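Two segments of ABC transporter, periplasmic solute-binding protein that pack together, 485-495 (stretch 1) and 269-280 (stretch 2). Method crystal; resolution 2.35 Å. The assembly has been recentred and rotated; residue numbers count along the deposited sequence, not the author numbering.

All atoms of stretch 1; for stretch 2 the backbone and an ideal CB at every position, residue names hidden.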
# COMPACT_ATOMS: atom_id res chain seq x y z
N ASN A 485 -1.29 2.80 -25.31
CA ASN A 485 -2.02 1.64 -25.83
C ASN A 485 -3.35 1.42 -25.13
O ASN A 485 -4.09 0.52 -25.52
CB ASN A 485 -1.17 0.39 -25.69
CG ASN A 485 0.02 0.43 -26.58
OD1 ASN A 485 -0.10 0.20 -27.76
ND2 ASN A 485 1.19 0.76 -26.03
N ASP A 486 -3.66 2.25 -24.13
CA ASP A 486 -4.90 2.17 -23.37
C ASP A 486 -5.07 0.76 -22.84
O ASP A 486 -6.10 0.13 -23.03
CB ASP A 486 -6.09 2.59 -24.24
CG ASP A 486 -6.08 4.09 -24.56
OD1 ASP A 486 -6.42 4.88 -23.64
OD2 ASP A 486 -5.77 4.47 -25.74
N ALA A 487 -4.02 0.26 -22.20
CA ALA A 487 -3.94 -1.14 -21.85
C ALA A 487 -4.65 -1.44 -20.56
O ALA A 487 -5.06 -2.60 -20.35
CB ALA A 487 -2.51 -1.56 -21.72
N ILE A 488 -4.81 -0.41 -19.73
CA ILE A 488 -5.50 -0.51 -18.45
C ILE A 488 -6.41 0.70 -18.26
O ILE A 488 -6.23 1.69 -18.95
CB ILE A 488 -4.50 -0.60 -17.25
CG1 ILE A 488 -3.49 0.56 -17.27
CG2 ILE A 488 -3.76 -1.95 -17.24
CD1 ILE A 488 -2.84 0.81 -15.91
N ALA A 489 -7.37 0.63 -17.33
CA ALA A 489 -8.20 1.82 -16.96
C ALA A 489 -8.21 2.05 -15.44
O ALA A 489 -9.02 1.49 -14.77
CB ALA A 489 -9.63 1.69 -17.52
N PRO A 490 -7.27 2.86 -14.91
CA PRO A 490 -7.32 3.21 -13.49
C PRO A 490 -8.57 4.01 -13.20
O PRO A 490 -8.96 4.82 -13.98
CB PRO A 490 -6.07 4.06 -13.29
CG PRO A 490 -5.18 3.78 -14.45
CD PRO A 490 -6.11 3.46 -15.59
N LEU A 491 -9.25 3.72 -12.10
CA LEU A 491 -10.54 4.35 -11.85
C LEU A 491 -10.42 5.41 -10.76
O LEU A 491 -10.42 6.58 -11.06
CB LEU A 491 -11.54 3.26 -11.50
CG LEU A 491 -11.76 2.27 -12.64
CD1 LEU A 491 -12.76 1.23 -12.19
CD2 LEU A 491 -12.31 3.01 -13.85
N VAL A 492 -10.19 4.98 -9.53
CA VAL A 492 -9.98 5.87 -8.40
C VAL A 492 -8.82 5.36 -7.52
O VAL A 492 -8.47 4.18 -7.54
CB VAL A 492 -11.23 5.95 -7.53
CG1 VAL A 492 -12.38 6.68 -8.24
CG2 VAL A 492 -11.65 4.56 -7.12
N TYR A 493 -8.23 6.29 -6.76
CA TYR A 493 -7.39 5.96 -5.65
C TYR A 493 -8.30 5.70 -4.45
O TYR A 493 -9.29 6.42 -4.18
CB TYR A 493 -6.38 7.08 -5.39
CG TYR A 493 -5.59 7.43 -6.66
CD1 TYR A 493 -4.92 6.44 -7.35
CD2 TYR A 493 -5.57 8.72 -7.19
CE1 TYR A 493 -4.23 6.71 -8.50
CE2 TYR A 493 -4.89 9.02 -8.37
CZ TYR A 493 -4.22 7.99 -9.02
OH TYR A 493 -3.52 8.20 -10.17
N VAL A 494 -7.97 4.64 -3.74
CA VAL A 494 -8.78 4.20 -2.60
C VAL A 494 -8.37 4.99 -1.35
O VAL A 494 -7.29 4.79 -0.82
CB VAL A 494 -8.56 2.70 -2.37
CG1 VAL A 494 -9.30 2.18 -1.14
CG2 VAL A 494 -9.00 1.91 -3.61
N PRO A 495 -9.25 5.87 -0.84
CA PRO A 495 -8.78 6.75 0.23
C PRO A 495 -8.68 6.04 1.57
O PRO A 495 -9.24 4.95 1.76
CB PRO A 495 -9.88 7.79 0.28
CG PRO A 495 -11.11 6.96 0.05
CD PRO A 495 -10.72 5.86 -0.90
N UNK A 269 -6.76 10.71 3.47
CA UNK A 269 -5.55 10.58 2.71
C UNK A 269 -6.03 10.01 1.35
O UNK A 269 -6.76 9.00 1.32
CB UNK A 269 -4.52 9.70 3.41
N UNK A 270 -5.66 10.66 0.23
CA UNK A 270 -5.99 10.12 -1.12
C UNK A 270 -5.45 8.69 -1.38
O UNK A 270 -5.97 8.01 -2.27
CB UNK A 270 -5.43 11.06 -2.19
N UNK A 271 -4.43 8.27 -0.64
CA UNK A 271 -4.11 6.86 -0.59
C UNK A 271 -3.06 6.41 -1.58
O UNK A 271 -2.48 7.22 -2.27
CB UNK A 271 -5.39 6.05 -0.82
N UNK A 272 -2.84 5.09 -1.62
CA UNK A 272 -1.75 4.51 -2.39
C UNK A 272 -2.03 3.16 -3.06
O UNK A 272 -1.13 2.54 -3.62
CB UNK A 272 -0.54 4.35 -1.47
N UNK A 273 -3.28 2.77 -3.05
CA UNK A 273 -3.83 1.60 -3.72
C UNK A 273 -4.77 2.18 -4.80
O UNK A 273 -5.51 3.16 -4.57
CB UNK A 273 -4.55 0.66 -2.75
N UNK A 274 -4.72 1.57 -5.98
CA UNK A 274 -5.53 2.00 -7.09
C UNK A 274 -6.47 0.89 -7.45
O UNK A 274 -6.09 -0.29 -7.52
CB UNK A 274 -4.67 2.41 -8.29
N UNK A 275 -7.71 1.28 -7.64
CA UNK A 275 -8.70 0.40 -8.24
C UNK A 275 -8.61 0.59 -9.71
O UNK A 275 -8.82 1.69 -10.19
CB UNK A 275 -10.12 0.67 -7.73
N UNK A 276 -8.36 -0.48 -10.42
CA UNK A 276 -8.03 -0.41 -11.84
C UNK A 276 -8.97 -1.36 -12.53
O UNK A 276 -9.20 -2.46 -12.06
CB UNK A 276 -6.57 -0.76 -12.12
N UNK A 277 -9.52 -0.93 -13.64
CA UNK A 277 -10.26 -1.86 -14.45
C UNK A 277 -9.34 -2.43 -15.51
O UNK A 277 -8.52 -1.73 -16.11
CB UNK A 277 -11.48 -1.19 -15.08
N UNK A 278 -9.50 -3.73 -15.71
CA UNK A 278 -8.72 -4.52 -16.62
C UNK A 278 -9.53 -4.90 -17.84
O UNK A 278 -10.76 -5.04 -17.78
CB UNK A 278 -8.19 -5.77 -15.92
N UNK A 279 -8.82 -5.10 -18.94
CA UNK A 279 -9.42 -5.42 -20.23
C UNK A 279 -8.95 -6.78 -20.59
O UNK A 279 -7.79 -7.10 -20.38
CB UNK A 279 -9.06 -4.40 -21.32
N UNK A 280 -9.81 -7.59 -21.20
CA UNK A 280 -9.36 -8.87 -21.71
C UNK A 280 -9.60 -9.06 -23.19
O UNK A 280 -10.59 -9.70 -23.59
CB UNK A 280 -10.05 -10.00 -20.94

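The two segments run antiparallel, and backbone hydrogen bonds set the register.

At 269 the CA-to-CB bond points sideways with no atom of stretch 1 near it, so many residues would suit. It is Asp269, whose OD1 accepts a hydrogen bond from the backbone N of 271 (3.1 Å), bracing the turn. Position 270 points away, and its phi of -57° would admit proline among others; Pro270 is found, its O and Tyr493 O both bonded by one water.

Position 271 allows little choice. An ideal CB would lie 2.3 Å from Val494 O, and phi 94° with psi -174° would also jam it against the preceding carbonyl. Glycine is called for, and Gly271 is there.

Position 272 points away into space free of stretch 1, where a polar residue is as good as any; Asn272 N donates a hydrogen bond to a water that in turn donates to Val494 O.

At 273 the CB points sideways, 4.5 Å from Val494 CB, which favours a modest apolar group. Val273 brings CG1 to 4.3 Å from Val494 CG2, while its O accepts a straight hydrogen bond from Val494 N (3.0 Å).

Position 274 shares a sheet face with Tyr493 and Pro490. Its CB site is 4.1 Å from Tyr493 CD1, so a small or beta-branched residue would fit. Thr274 OG1 lies at the edge of the Tyr493 ring, 3.5 Å from Tyr493 CD1, and CG2 4.1 Å from Pro490 CB.

On the other face, 275 looks onto Leu491, Val492 and Val494, a setting for a branched aliphatic. Leu275 places CD2 4.0 Å from Leu491 CD1 and CB 4.2 Å from Val492 CG2. Its N bonds Val492 O (3.0 Å) and its O receives Leu491 N (2.8 Å).

Position 276 returns to the face of Pro490; valine or isoleucine would suit. Val276 extends CG1 to 4.1 Å from Ile488 CB.

At 277 the CB site is 4.0 Å from Leu491 CD1, and small Ala489 leaves room for a long apolar chain. Met277, present as selenomethionine, lays CE 4.1 Å from Ala489 CB. The backbones bond both ways: Met277 N to Ala489 O (2.7 Å), Ala489 N to Met277 O (2.9 Å).

Position 278 has no stretch 1 atom near its CB and sets no demand from this side; it is Ala278.

Position 279 points toward stretch 1, where Ala489 leaves space for a large ring, and an aromatic edge, with its slightly positive C-H groups, can lie beside Ala487 O. Phe279 puts CZ 4.0 Å from Ala489 CB, with Ala487 O at its ring edge, 3.5 Å from CD2.

Position 280 is out of reach of stretch 1, which sets no preference there; it is Asn280.

Stretch 2 (269-280) DPGNVTLVMAFN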
# COMPACT_ATOMS: atom_id res chain seq x y z
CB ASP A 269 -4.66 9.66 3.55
CG ASP A 269 -3.39 9.23 2.89
OD1 ASP A 269 -3.09 9.71 1.78
OD2 ASP A 269 -2.69 8.36 3.50
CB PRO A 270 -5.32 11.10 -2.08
CG PRO A 270 -5.03 12.31 -1.29
CD PRO A 270 -4.87 11.90 0.14
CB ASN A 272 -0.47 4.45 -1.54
CG ASN A 272 -0.65 3.70 -0.23
OD1 ASN A 272 -0.93 2.51 -0.21
ND2 ASN A 272 -0.42 4.37 0.87
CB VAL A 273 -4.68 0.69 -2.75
CG1 VAL A 273 -5.44 -0.41 -3.49
CG2 VAL A 273 -3.82 0.01 -1.69
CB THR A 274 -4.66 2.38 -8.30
OG1 THR A 274 -3.57 3.22 -7.85
CG2 THR A 274 -5.53 3.11 -9.37
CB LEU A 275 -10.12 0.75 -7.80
CG LEU A 275 -11.22 -0.07 -8.45
CD1 LEU A 275 -11.30 -1.45 -7.84
CD2 LEU A 275 -12.54 0.63 -8.25
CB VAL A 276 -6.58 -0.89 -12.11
CG1 VAL A 276 -6.22 -0.72 -13.57
CG2 VAL A 276 -5.61 -0.10 -11.26
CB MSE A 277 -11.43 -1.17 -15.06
CG MSE A 277 -12.32 -2.26 -15.62
SE MSE A 277 -13.95 -1.38 -16.28
CE MSE A 277 -13.17 -0.33 -17.77
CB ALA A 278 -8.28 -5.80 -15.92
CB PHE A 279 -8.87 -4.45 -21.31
CG PHE A 279 -9.34 -3.03 -21.15
CD1 PHE A 279 -10.68 -2.71 -21.30
CD2 PHE A 279 -8.44 -2.00 -20.89
CE1 PHE A 279 -11.12 -1.40 -21.18
CE2 PHE A 279 -8.87 -0.69 -20.74
CZ PHE A 279 -10.23 -0.39 -20.89
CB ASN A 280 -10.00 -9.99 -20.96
CG ASN A 280 -9.41 -11.31 -21.36
OD1 ASN A 280 -8.44 -11.37 -22.12
ND2 ASN A 280 -10.00 -12.36 -20.87
O HOH W 1 -8.67 8.39 -2.91
O HOH W 2 -4.66 3.74 -0.05
O HOH W 3 -6.22 -4.30 -18.68
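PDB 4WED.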